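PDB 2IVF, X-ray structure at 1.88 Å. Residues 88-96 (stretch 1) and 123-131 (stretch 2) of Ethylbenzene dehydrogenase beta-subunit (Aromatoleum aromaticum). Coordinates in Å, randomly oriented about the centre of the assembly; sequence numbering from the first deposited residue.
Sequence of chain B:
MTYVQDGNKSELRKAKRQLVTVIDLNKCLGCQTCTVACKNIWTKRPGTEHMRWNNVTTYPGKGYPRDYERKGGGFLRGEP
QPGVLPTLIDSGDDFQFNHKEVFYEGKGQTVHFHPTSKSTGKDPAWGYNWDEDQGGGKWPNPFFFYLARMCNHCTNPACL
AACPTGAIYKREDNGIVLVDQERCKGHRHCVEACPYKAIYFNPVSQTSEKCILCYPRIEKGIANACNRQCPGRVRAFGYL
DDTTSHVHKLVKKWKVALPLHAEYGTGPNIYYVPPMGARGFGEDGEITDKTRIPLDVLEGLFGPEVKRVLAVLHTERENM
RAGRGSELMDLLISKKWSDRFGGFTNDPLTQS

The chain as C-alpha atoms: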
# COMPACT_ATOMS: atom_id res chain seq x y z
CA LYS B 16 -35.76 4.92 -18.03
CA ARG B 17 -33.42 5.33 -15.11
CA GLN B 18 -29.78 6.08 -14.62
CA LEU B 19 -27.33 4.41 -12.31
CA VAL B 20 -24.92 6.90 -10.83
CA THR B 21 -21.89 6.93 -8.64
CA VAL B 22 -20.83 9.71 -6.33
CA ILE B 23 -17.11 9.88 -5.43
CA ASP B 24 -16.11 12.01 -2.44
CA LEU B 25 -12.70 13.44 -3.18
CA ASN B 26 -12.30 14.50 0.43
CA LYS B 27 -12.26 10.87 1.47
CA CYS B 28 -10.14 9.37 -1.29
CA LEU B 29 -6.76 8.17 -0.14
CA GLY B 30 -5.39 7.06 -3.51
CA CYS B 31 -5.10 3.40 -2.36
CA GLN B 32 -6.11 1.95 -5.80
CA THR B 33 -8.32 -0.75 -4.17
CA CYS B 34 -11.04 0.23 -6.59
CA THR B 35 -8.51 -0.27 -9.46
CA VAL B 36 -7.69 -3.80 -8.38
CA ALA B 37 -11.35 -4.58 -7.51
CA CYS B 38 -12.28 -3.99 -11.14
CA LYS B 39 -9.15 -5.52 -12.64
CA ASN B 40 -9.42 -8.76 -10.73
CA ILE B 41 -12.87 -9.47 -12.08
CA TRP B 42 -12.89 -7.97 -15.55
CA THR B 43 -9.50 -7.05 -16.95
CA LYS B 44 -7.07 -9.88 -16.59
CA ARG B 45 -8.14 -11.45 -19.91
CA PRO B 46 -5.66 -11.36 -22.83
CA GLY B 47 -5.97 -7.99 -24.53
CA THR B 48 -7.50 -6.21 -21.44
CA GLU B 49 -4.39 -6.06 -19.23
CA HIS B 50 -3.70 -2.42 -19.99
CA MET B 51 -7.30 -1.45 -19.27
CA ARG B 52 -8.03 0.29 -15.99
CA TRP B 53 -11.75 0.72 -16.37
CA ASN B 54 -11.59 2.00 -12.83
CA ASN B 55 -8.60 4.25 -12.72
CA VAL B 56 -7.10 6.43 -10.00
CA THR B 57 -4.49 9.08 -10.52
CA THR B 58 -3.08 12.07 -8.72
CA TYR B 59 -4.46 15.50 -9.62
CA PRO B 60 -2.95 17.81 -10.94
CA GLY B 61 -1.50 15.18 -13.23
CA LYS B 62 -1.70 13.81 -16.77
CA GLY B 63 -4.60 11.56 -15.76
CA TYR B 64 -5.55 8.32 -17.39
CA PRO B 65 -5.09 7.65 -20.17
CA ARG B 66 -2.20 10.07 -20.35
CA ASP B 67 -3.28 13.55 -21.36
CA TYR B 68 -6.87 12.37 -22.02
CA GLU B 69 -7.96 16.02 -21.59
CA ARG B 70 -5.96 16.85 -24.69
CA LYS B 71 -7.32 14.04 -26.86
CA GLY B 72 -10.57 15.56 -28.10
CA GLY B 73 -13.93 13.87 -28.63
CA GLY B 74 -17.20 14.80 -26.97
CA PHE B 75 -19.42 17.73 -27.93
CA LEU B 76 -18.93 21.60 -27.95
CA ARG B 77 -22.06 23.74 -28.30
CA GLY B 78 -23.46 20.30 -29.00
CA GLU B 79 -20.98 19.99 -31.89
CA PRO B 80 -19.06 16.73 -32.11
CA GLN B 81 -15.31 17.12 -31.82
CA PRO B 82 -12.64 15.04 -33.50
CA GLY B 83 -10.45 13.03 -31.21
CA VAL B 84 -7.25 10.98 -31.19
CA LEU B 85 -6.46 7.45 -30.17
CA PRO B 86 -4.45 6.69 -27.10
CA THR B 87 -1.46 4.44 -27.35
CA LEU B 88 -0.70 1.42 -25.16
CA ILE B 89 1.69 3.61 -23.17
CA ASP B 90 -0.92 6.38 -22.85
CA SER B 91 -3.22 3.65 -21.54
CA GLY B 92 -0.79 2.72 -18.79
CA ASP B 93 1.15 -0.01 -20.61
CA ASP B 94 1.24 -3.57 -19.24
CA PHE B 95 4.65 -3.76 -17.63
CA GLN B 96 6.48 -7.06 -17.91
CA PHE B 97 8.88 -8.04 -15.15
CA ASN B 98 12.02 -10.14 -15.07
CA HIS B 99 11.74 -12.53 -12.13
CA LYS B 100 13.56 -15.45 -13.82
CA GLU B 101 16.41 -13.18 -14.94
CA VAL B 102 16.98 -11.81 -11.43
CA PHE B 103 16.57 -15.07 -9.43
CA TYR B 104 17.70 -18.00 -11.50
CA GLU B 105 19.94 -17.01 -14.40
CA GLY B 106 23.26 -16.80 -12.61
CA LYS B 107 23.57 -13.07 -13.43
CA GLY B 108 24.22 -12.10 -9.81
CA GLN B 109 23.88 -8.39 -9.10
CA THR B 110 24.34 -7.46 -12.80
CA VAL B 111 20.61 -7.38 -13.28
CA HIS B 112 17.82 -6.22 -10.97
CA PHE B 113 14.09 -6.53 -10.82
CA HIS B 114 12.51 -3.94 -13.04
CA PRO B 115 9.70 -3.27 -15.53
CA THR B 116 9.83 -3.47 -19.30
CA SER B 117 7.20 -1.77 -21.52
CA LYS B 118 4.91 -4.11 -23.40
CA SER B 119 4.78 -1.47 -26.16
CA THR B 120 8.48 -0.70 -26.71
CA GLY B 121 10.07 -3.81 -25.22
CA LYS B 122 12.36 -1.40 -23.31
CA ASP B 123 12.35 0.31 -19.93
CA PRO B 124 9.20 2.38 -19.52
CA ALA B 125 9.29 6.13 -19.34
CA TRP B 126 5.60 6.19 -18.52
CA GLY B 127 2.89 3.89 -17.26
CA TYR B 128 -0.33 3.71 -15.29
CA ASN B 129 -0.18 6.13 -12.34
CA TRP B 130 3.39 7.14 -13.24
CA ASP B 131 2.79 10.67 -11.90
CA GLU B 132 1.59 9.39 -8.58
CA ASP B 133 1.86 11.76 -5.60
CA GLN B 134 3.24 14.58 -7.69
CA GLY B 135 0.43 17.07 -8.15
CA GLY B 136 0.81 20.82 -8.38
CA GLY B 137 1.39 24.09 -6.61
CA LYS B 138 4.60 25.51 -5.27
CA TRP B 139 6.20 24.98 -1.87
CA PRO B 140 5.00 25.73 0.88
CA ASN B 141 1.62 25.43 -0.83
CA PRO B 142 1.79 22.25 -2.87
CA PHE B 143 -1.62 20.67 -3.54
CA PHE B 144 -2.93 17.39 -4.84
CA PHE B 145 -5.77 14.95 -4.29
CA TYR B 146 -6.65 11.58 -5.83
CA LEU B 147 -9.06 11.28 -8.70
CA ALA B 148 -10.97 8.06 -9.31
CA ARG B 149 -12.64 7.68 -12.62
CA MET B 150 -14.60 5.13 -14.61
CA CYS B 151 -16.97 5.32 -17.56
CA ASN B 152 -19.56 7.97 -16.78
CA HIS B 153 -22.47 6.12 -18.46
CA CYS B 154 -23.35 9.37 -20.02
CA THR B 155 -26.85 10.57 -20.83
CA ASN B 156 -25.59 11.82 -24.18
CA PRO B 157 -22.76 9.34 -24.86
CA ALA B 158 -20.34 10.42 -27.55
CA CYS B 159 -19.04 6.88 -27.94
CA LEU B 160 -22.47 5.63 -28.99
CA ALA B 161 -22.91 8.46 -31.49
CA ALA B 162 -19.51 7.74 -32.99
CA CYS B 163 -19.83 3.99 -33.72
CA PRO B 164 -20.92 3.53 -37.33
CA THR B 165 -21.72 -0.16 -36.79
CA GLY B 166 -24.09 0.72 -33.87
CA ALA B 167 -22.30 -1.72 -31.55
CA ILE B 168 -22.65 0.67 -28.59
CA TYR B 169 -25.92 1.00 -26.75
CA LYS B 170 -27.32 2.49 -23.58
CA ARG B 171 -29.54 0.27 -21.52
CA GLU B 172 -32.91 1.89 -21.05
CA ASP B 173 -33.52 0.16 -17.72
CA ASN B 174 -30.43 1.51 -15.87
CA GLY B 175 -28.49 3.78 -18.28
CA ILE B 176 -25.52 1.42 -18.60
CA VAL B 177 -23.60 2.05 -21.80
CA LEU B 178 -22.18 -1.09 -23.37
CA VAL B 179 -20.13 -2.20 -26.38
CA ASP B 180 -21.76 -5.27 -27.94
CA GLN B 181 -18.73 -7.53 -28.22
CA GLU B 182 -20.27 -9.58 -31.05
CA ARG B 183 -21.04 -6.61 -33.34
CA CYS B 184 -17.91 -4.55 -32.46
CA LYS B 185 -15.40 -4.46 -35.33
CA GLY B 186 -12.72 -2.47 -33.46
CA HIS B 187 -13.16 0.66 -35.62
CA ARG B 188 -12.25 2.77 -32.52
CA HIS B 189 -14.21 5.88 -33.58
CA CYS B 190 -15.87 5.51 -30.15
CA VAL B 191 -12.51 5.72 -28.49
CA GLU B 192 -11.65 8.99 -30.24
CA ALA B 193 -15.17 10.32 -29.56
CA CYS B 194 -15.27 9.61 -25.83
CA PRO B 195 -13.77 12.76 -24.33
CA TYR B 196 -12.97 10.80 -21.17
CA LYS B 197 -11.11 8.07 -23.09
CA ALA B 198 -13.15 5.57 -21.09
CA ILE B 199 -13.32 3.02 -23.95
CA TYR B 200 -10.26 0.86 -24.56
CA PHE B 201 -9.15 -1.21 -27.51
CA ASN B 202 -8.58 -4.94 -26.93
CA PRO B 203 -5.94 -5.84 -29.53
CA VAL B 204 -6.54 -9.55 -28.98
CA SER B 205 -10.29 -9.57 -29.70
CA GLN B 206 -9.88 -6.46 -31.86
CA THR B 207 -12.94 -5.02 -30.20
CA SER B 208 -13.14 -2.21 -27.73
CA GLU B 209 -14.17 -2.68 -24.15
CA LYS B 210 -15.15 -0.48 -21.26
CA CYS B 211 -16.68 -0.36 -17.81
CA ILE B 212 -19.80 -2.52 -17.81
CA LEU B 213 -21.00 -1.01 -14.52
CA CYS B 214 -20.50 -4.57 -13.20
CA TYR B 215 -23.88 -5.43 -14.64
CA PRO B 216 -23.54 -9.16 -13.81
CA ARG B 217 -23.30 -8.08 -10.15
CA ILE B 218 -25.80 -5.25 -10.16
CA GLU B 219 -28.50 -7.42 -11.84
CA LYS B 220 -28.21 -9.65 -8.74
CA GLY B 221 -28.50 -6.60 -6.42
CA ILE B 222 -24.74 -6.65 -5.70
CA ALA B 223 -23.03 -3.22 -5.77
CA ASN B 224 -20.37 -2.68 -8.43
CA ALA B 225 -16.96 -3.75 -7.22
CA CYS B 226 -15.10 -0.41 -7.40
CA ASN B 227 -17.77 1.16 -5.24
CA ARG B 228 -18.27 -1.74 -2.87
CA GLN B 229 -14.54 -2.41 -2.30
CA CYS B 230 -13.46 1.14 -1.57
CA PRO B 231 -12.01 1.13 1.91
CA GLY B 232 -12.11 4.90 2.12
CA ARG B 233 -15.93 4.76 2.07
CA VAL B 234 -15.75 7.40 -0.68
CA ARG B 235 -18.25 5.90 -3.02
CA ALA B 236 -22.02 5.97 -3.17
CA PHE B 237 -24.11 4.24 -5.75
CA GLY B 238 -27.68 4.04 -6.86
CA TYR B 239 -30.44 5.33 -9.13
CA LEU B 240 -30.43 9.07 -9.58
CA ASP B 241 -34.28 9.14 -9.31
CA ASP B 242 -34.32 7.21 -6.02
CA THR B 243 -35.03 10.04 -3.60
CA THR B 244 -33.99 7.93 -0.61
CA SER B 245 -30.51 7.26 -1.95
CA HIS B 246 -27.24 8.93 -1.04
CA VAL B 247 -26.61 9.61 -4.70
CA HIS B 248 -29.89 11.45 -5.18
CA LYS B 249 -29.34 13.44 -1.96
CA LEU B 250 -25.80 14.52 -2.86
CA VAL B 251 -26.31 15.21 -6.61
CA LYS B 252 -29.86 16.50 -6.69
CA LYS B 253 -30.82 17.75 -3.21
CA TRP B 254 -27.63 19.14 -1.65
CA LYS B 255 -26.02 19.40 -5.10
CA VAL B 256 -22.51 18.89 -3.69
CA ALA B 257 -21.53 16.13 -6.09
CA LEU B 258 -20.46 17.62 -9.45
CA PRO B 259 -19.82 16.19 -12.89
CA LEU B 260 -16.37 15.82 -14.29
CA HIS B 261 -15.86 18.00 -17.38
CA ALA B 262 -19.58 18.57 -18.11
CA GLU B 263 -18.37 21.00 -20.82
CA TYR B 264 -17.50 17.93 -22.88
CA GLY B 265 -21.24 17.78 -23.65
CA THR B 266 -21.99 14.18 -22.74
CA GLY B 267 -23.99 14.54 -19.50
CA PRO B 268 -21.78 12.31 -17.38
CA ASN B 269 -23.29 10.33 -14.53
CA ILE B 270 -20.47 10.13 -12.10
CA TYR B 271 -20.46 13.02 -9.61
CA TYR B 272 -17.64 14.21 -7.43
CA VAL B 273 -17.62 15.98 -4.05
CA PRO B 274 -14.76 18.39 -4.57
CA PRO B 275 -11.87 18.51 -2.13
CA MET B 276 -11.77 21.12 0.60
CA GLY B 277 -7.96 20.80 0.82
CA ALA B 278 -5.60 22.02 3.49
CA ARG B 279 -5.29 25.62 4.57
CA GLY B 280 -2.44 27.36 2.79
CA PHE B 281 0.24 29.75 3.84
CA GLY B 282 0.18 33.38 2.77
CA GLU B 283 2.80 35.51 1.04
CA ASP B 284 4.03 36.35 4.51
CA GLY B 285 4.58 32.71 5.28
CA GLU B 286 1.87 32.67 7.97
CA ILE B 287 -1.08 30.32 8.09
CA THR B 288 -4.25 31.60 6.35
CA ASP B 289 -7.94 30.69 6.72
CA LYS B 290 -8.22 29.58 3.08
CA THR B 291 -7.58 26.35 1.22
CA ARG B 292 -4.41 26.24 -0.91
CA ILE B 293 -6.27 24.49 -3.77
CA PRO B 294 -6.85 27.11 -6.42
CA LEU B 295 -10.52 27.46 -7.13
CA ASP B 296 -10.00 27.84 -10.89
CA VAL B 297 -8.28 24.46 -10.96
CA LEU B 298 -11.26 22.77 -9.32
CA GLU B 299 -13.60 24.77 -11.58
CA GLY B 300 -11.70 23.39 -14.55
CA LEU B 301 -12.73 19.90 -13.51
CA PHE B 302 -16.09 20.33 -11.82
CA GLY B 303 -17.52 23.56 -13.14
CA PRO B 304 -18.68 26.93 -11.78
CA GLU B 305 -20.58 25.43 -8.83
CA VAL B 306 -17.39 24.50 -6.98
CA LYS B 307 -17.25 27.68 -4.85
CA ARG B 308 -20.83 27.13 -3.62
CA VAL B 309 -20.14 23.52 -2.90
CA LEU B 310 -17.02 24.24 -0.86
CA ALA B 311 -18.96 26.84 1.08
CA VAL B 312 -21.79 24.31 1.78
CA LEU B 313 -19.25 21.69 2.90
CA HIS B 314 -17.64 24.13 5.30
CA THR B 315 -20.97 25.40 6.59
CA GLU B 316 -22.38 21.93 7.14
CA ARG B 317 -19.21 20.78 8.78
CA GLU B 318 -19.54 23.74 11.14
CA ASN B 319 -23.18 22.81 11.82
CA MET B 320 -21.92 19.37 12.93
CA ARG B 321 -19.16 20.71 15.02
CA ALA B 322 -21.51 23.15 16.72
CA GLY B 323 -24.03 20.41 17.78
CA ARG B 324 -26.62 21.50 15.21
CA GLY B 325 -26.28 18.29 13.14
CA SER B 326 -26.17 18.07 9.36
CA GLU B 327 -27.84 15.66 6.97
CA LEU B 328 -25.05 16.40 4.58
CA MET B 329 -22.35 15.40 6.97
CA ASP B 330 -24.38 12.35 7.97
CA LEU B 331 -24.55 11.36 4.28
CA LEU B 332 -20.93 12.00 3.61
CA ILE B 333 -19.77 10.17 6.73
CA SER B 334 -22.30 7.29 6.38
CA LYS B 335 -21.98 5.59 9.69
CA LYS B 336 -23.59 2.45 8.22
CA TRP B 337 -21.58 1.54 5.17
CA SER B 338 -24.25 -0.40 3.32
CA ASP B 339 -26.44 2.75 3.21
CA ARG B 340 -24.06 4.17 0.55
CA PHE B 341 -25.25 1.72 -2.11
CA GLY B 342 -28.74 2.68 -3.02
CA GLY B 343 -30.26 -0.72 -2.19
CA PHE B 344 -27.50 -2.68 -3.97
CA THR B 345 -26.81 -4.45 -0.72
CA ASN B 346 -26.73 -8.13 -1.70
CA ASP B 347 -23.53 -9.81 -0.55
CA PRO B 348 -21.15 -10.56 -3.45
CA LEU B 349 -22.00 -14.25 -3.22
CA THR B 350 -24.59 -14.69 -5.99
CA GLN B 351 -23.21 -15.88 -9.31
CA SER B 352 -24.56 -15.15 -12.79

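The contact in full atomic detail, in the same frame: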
# COMPACT_ATOMS: atom_id res chain seq x y z
N LEU B 88 -0.83 2.36 -26.25
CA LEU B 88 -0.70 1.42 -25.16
C LEU B 88 -0.05 2.10 -23.96
O LEU B 88 -0.48 1.92 -22.80
CB LEU B 88 0.15 0.22 -25.56
CG LEU B 88 0.41 -0.84 -24.49
CD1 LEU B 88 -0.88 -1.13 -23.76
CD2 LEU B 88 1.02 -2.11 -25.12
N ILE B 89 1.00 2.87 -24.24
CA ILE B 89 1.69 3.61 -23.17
C ILE B 89 0.76 4.63 -22.55
O ILE B 89 0.66 4.68 -21.33
CB ILE B 89 3.02 4.25 -23.64
CG1 ILE B 89 4.02 3.15 -23.98
CG2 ILE B 89 3.67 5.14 -22.54
CD1 ILE B 89 5.13 3.65 -24.85
N ASP B 90 0.05 5.40 -23.37
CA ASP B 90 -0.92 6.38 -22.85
C ASP B 90 -1.90 5.67 -21.90
O ASP B 90 -2.34 6.24 -20.89
CB ASP B 90 -1.76 7.03 -23.96
CG ASP B 90 -0.99 7.98 -24.83
OD1 ASP B 90 -0.01 8.59 -24.37
OD2 ASP B 90 -1.41 8.14 -26.01
N SER B 91 -2.24 4.42 -22.24
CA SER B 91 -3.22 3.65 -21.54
C SER B 91 -2.63 2.89 -20.37
O SER B 91 -3.25 1.99 -19.81
CB SER B 91 -3.92 2.70 -22.53
OG SER B 91 -4.45 3.46 -23.60
N GLY B 92 -1.40 3.23 -20.02
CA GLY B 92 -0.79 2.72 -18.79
C GLY B 92 0.15 1.55 -19.00
O GLY B 92 0.77 1.09 -18.04
N ASP B 93 0.23 1.05 -20.23
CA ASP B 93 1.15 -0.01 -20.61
C ASP B 93 0.68 -1.28 -19.90
O ASP B 93 -0.41 -1.31 -19.38
CB ASP B 93 2.59 0.34 -20.20
CG ASP B 93 3.66 -0.26 -21.14
OD1 ASP B 93 3.66 -1.51 -21.36
OD2 ASP B 93 4.52 0.52 -21.62
N ASP B 94 1.53 -2.30 -19.91
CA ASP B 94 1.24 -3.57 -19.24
C ASP B 94 2.63 -4.12 -18.93
O ASP B 94 3.18 -5.00 -19.62
CB ASP B 94 0.43 -4.49 -20.15
CG ASP B 94 0.23 -5.89 -19.56
OD1 ASP B 94 0.23 -6.03 -18.33
OD2 ASP B 94 0.06 -6.83 -20.36
N PHE B 95 3.24 -3.53 -17.90
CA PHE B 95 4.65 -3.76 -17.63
C PHE B 95 4.93 -5.24 -17.45
O PHE B 95 4.20 -5.93 -16.75
CB PHE B 95 5.10 -3.05 -16.37
CG PHE B 95 5.19 -1.56 -16.48
CD1 PHE B 95 5.07 -0.89 -17.68
CD2 PHE B 95 5.43 -0.81 -15.33
CE1 PHE B 95 5.15 0.47 -17.74
CE2 PHE B 95 5.50 0.56 -15.40
CZ PHE B 95 5.37 1.18 -16.60
N GLN B 96 5.98 -5.71 -18.10
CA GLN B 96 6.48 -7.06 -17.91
C GLN B 96 7.64 -6.98 -16.94
O GLN B 96 8.39 -6.00 -16.95
CB GLN B 96 6.94 -7.59 -19.23
CG GLN B 96 5.83 -7.42 -20.34
CD GLN B 96 4.66 -8.30 -20.04
OE1 GLN B 96 4.80 -9.52 -19.95
NE2 GLN B 96 3.48 -7.70 -19.84
N ASP B 123 12.77 -0.28 -21.19
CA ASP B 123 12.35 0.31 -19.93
C ASP B 123 11.31 1.39 -20.19
O ASP B 123 11.48 2.22 -21.10
CB ASP B 123 13.46 0.97 -19.16
CG ASP B 123 14.62 0.06 -18.87
OD1 ASP B 123 14.50 -1.19 -18.90
OD2 ASP B 123 15.67 0.63 -18.60
N PRO B 124 10.29 1.43 -19.34
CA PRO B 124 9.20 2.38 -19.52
C PRO B 124 9.62 3.76 -19.08
O PRO B 124 10.41 3.91 -18.16
CB PRO B 124 8.11 1.84 -18.60
CG PRO B 124 8.82 1.05 -17.53
CD PRO B 124 10.10 0.55 -18.17
N ALA B 125 9.11 4.77 -19.77
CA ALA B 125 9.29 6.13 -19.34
C ALA B 125 7.93 6.72 -18.95
O ALA B 125 7.80 7.93 -18.67
CB ALA B 125 9.97 6.96 -20.47
N TRP B 126 6.91 5.86 -18.97
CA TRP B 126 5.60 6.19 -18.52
C TRP B 126 4.88 4.88 -18.24
O TRP B 126 5.33 3.79 -18.64
CB TRP B 126 4.86 7.01 -19.57
CG TRP B 126 3.51 7.41 -19.13
CD1 TRP B 126 2.32 6.83 -19.48
CD2 TRP B 126 3.18 8.48 -18.23
NE1 TRP B 126 1.28 7.48 -18.87
CE2 TRP B 126 1.78 8.48 -18.08
CE3 TRP B 126 3.93 9.43 -17.53
CZ2 TRP B 126 1.14 9.37 -17.26
CZ3 TRP B 126 3.28 10.34 -16.76
CH2 TRP B 126 1.91 10.32 -16.63
N GLY B 127 3.80 4.99 -17.49
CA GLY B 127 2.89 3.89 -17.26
C GLY B 127 1.72 4.37 -16.43
O GLY B 127 1.63 5.54 -16.04
N TYR B 128 0.83 3.43 -16.12
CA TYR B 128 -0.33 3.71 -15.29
C TYR B 128 0.16 4.35 -13.98
O TYR B 128 1.05 3.81 -13.33
CB TYR B 128 -1.06 2.40 -14.96
CG TYR B 128 -2.22 2.64 -14.04
CD1 TYR B 128 -3.33 3.33 -14.46
CD2 TYR B 128 -2.15 2.28 -12.71
CE1 TYR B 128 -4.39 3.60 -13.59
CE2 TYR B 128 -3.20 2.52 -11.83
CZ TYR B 128 -4.31 3.22 -12.27
OH TYR B 128 -5.34 3.45 -11.40
N ASN B 129 -0.42 5.50 -13.63
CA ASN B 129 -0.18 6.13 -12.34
C ASN B 129 1.28 6.52 -12.15
O ASN B 129 1.80 6.56 -11.04
CB ASN B 129 -0.65 5.21 -11.21
CG ASN B 129 -0.85 5.94 -9.91
OD1 ASN B 129 -1.14 7.14 -9.94
ND2 ASN B 129 -0.67 5.27 -8.77
N TRP B 130 1.94 6.84 -13.25
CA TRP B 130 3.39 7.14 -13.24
C TRP B 130 3.63 8.43 -12.45
O TRP B 130 4.68 8.57 -11.78
CB TRP B 130 3.86 7.33 -14.67
CG TRP B 130 5.30 7.53 -14.84
CD1 TRP B 130 5.97 8.69 -14.90
CD2 TRP B 130 6.27 6.49 -15.04
NE1 TRP B 130 7.31 8.45 -15.12
CE2 TRP B 130 7.51 7.10 -15.19
CE3 TRP B 130 6.20 5.09 -15.10
CZ2 TRP B 130 8.70 6.38 -15.41
CZ3 TRP B 130 7.39 4.36 -15.24
CH2 TRP B 130 8.61 5.01 -15.42
N ASP B 131 2.68 9.35 -12.56
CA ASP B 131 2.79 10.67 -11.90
C ASP B 131 2.13 10.73 -10.53
O ASP B 131 1.78 11.81 -10.01
CB ASP B 131 2.41 11.85 -12.81
CG ASP B 131 0.97 11.81 -13.32
OD1 ASP B 131 0.21 10.86 -13.03
OD2 ASP B 131 0.64 12.79 -14.03
O HOH W 1 -0.98 6.04 -18.29
O HOH W 2 5.97 2.64 -21.04

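Two loops with little regular secondary structure can still pack precisely when one aromatic side chain supplies the apolar centre and the surrounding backbone is satisfied by a few well-placed polar contacts. The contact between residues 88-96 and 123-131 of the ethylbenzene dehydrogenase beta-subunit illustrates the principle. At its centre is Phe95, whose CA-to-CB bond points toward the other stretch and which has more of its surface covered there than any other residue of the pair. Pro124 lies over one face of its ring: CG of Pro124 stands 3.9 Å from the centroid of the ring atoms CG, CD1, CD2, CE1, CE2 and CZ of Phe95, 23° off the normal, a CH-pi arrangement in which a proline C-H group meets the aromatic pi cloud. The closest approach of the two side chains is 3.4 Å, between Phe95 CE1 and Pro124 CB. Farther along the ring, Phe95 CZ comes within 4.0 Å of Trp130 CZ3, an oblique apolar contact between two aromatic side chains.

The tip of Phe95 also reaches the backbone opposite. Its CZ lies 3.3 Å from Trp126 O, which sits near the ring plane at the edge, where the slightly positive ring hydrogens can face a carbonyl oxygen. The same CZ is 3.7 Å from Gly127 CA, and here the absence of a side chain matters: an ideally placed CB on Gly127 would fall 2.3 Å from Phe95 CZ, a clear clash. Close packing of the ring is thus bought with a glycine.

A second glycine serves the backbone junction. Gly92 and Tyr128 have their CA atoms 3.7 Å apart, and the one direct hydrogen bond between the stretches runs here, from Tyr128 N to Gly92 O, at 3.0 Å with an N-H...O angle of 149°. A CB on Gly92 would lie 3.0 Å from Tyr128 CB, and its backbone angles (phi 99°, psi -6°) would also jam that atom against the preceding carbonyl, which by itself calls for glycine. Gly92 closes a type I turn begun at Ile89, with Gly92 N donating to Ile89 O at 2.8 Å; across the contact, Gly127 opens a type II turn ending at Trp130.

Trp126 joins this region to the polar edge. Its CB packs 3.7 Å from Ile89 CG2, while its indole extends along the Ile89 turn with CD1 3.3 Å from Ile89 O, near the ring plane. The indole NE1 is 4.3 Å from Asp90 O, too far for a direct hydrogen bond, and a water fills the gap: it accepts from Trp126 NE1 at 2.7 Å and donates to Asp90 O at 2.9 Å. A second water donates to both Asp93 OD2, at 2.6 Å, and Trp126 O, at 2.7 Å, so the carbonyl that meets the Phe95 edge also has a hydrogen-bond donor. One water thus spans a donor and an acceptor too far apart to bond directly, and the other supplies the hydrogens that two acceptors lack.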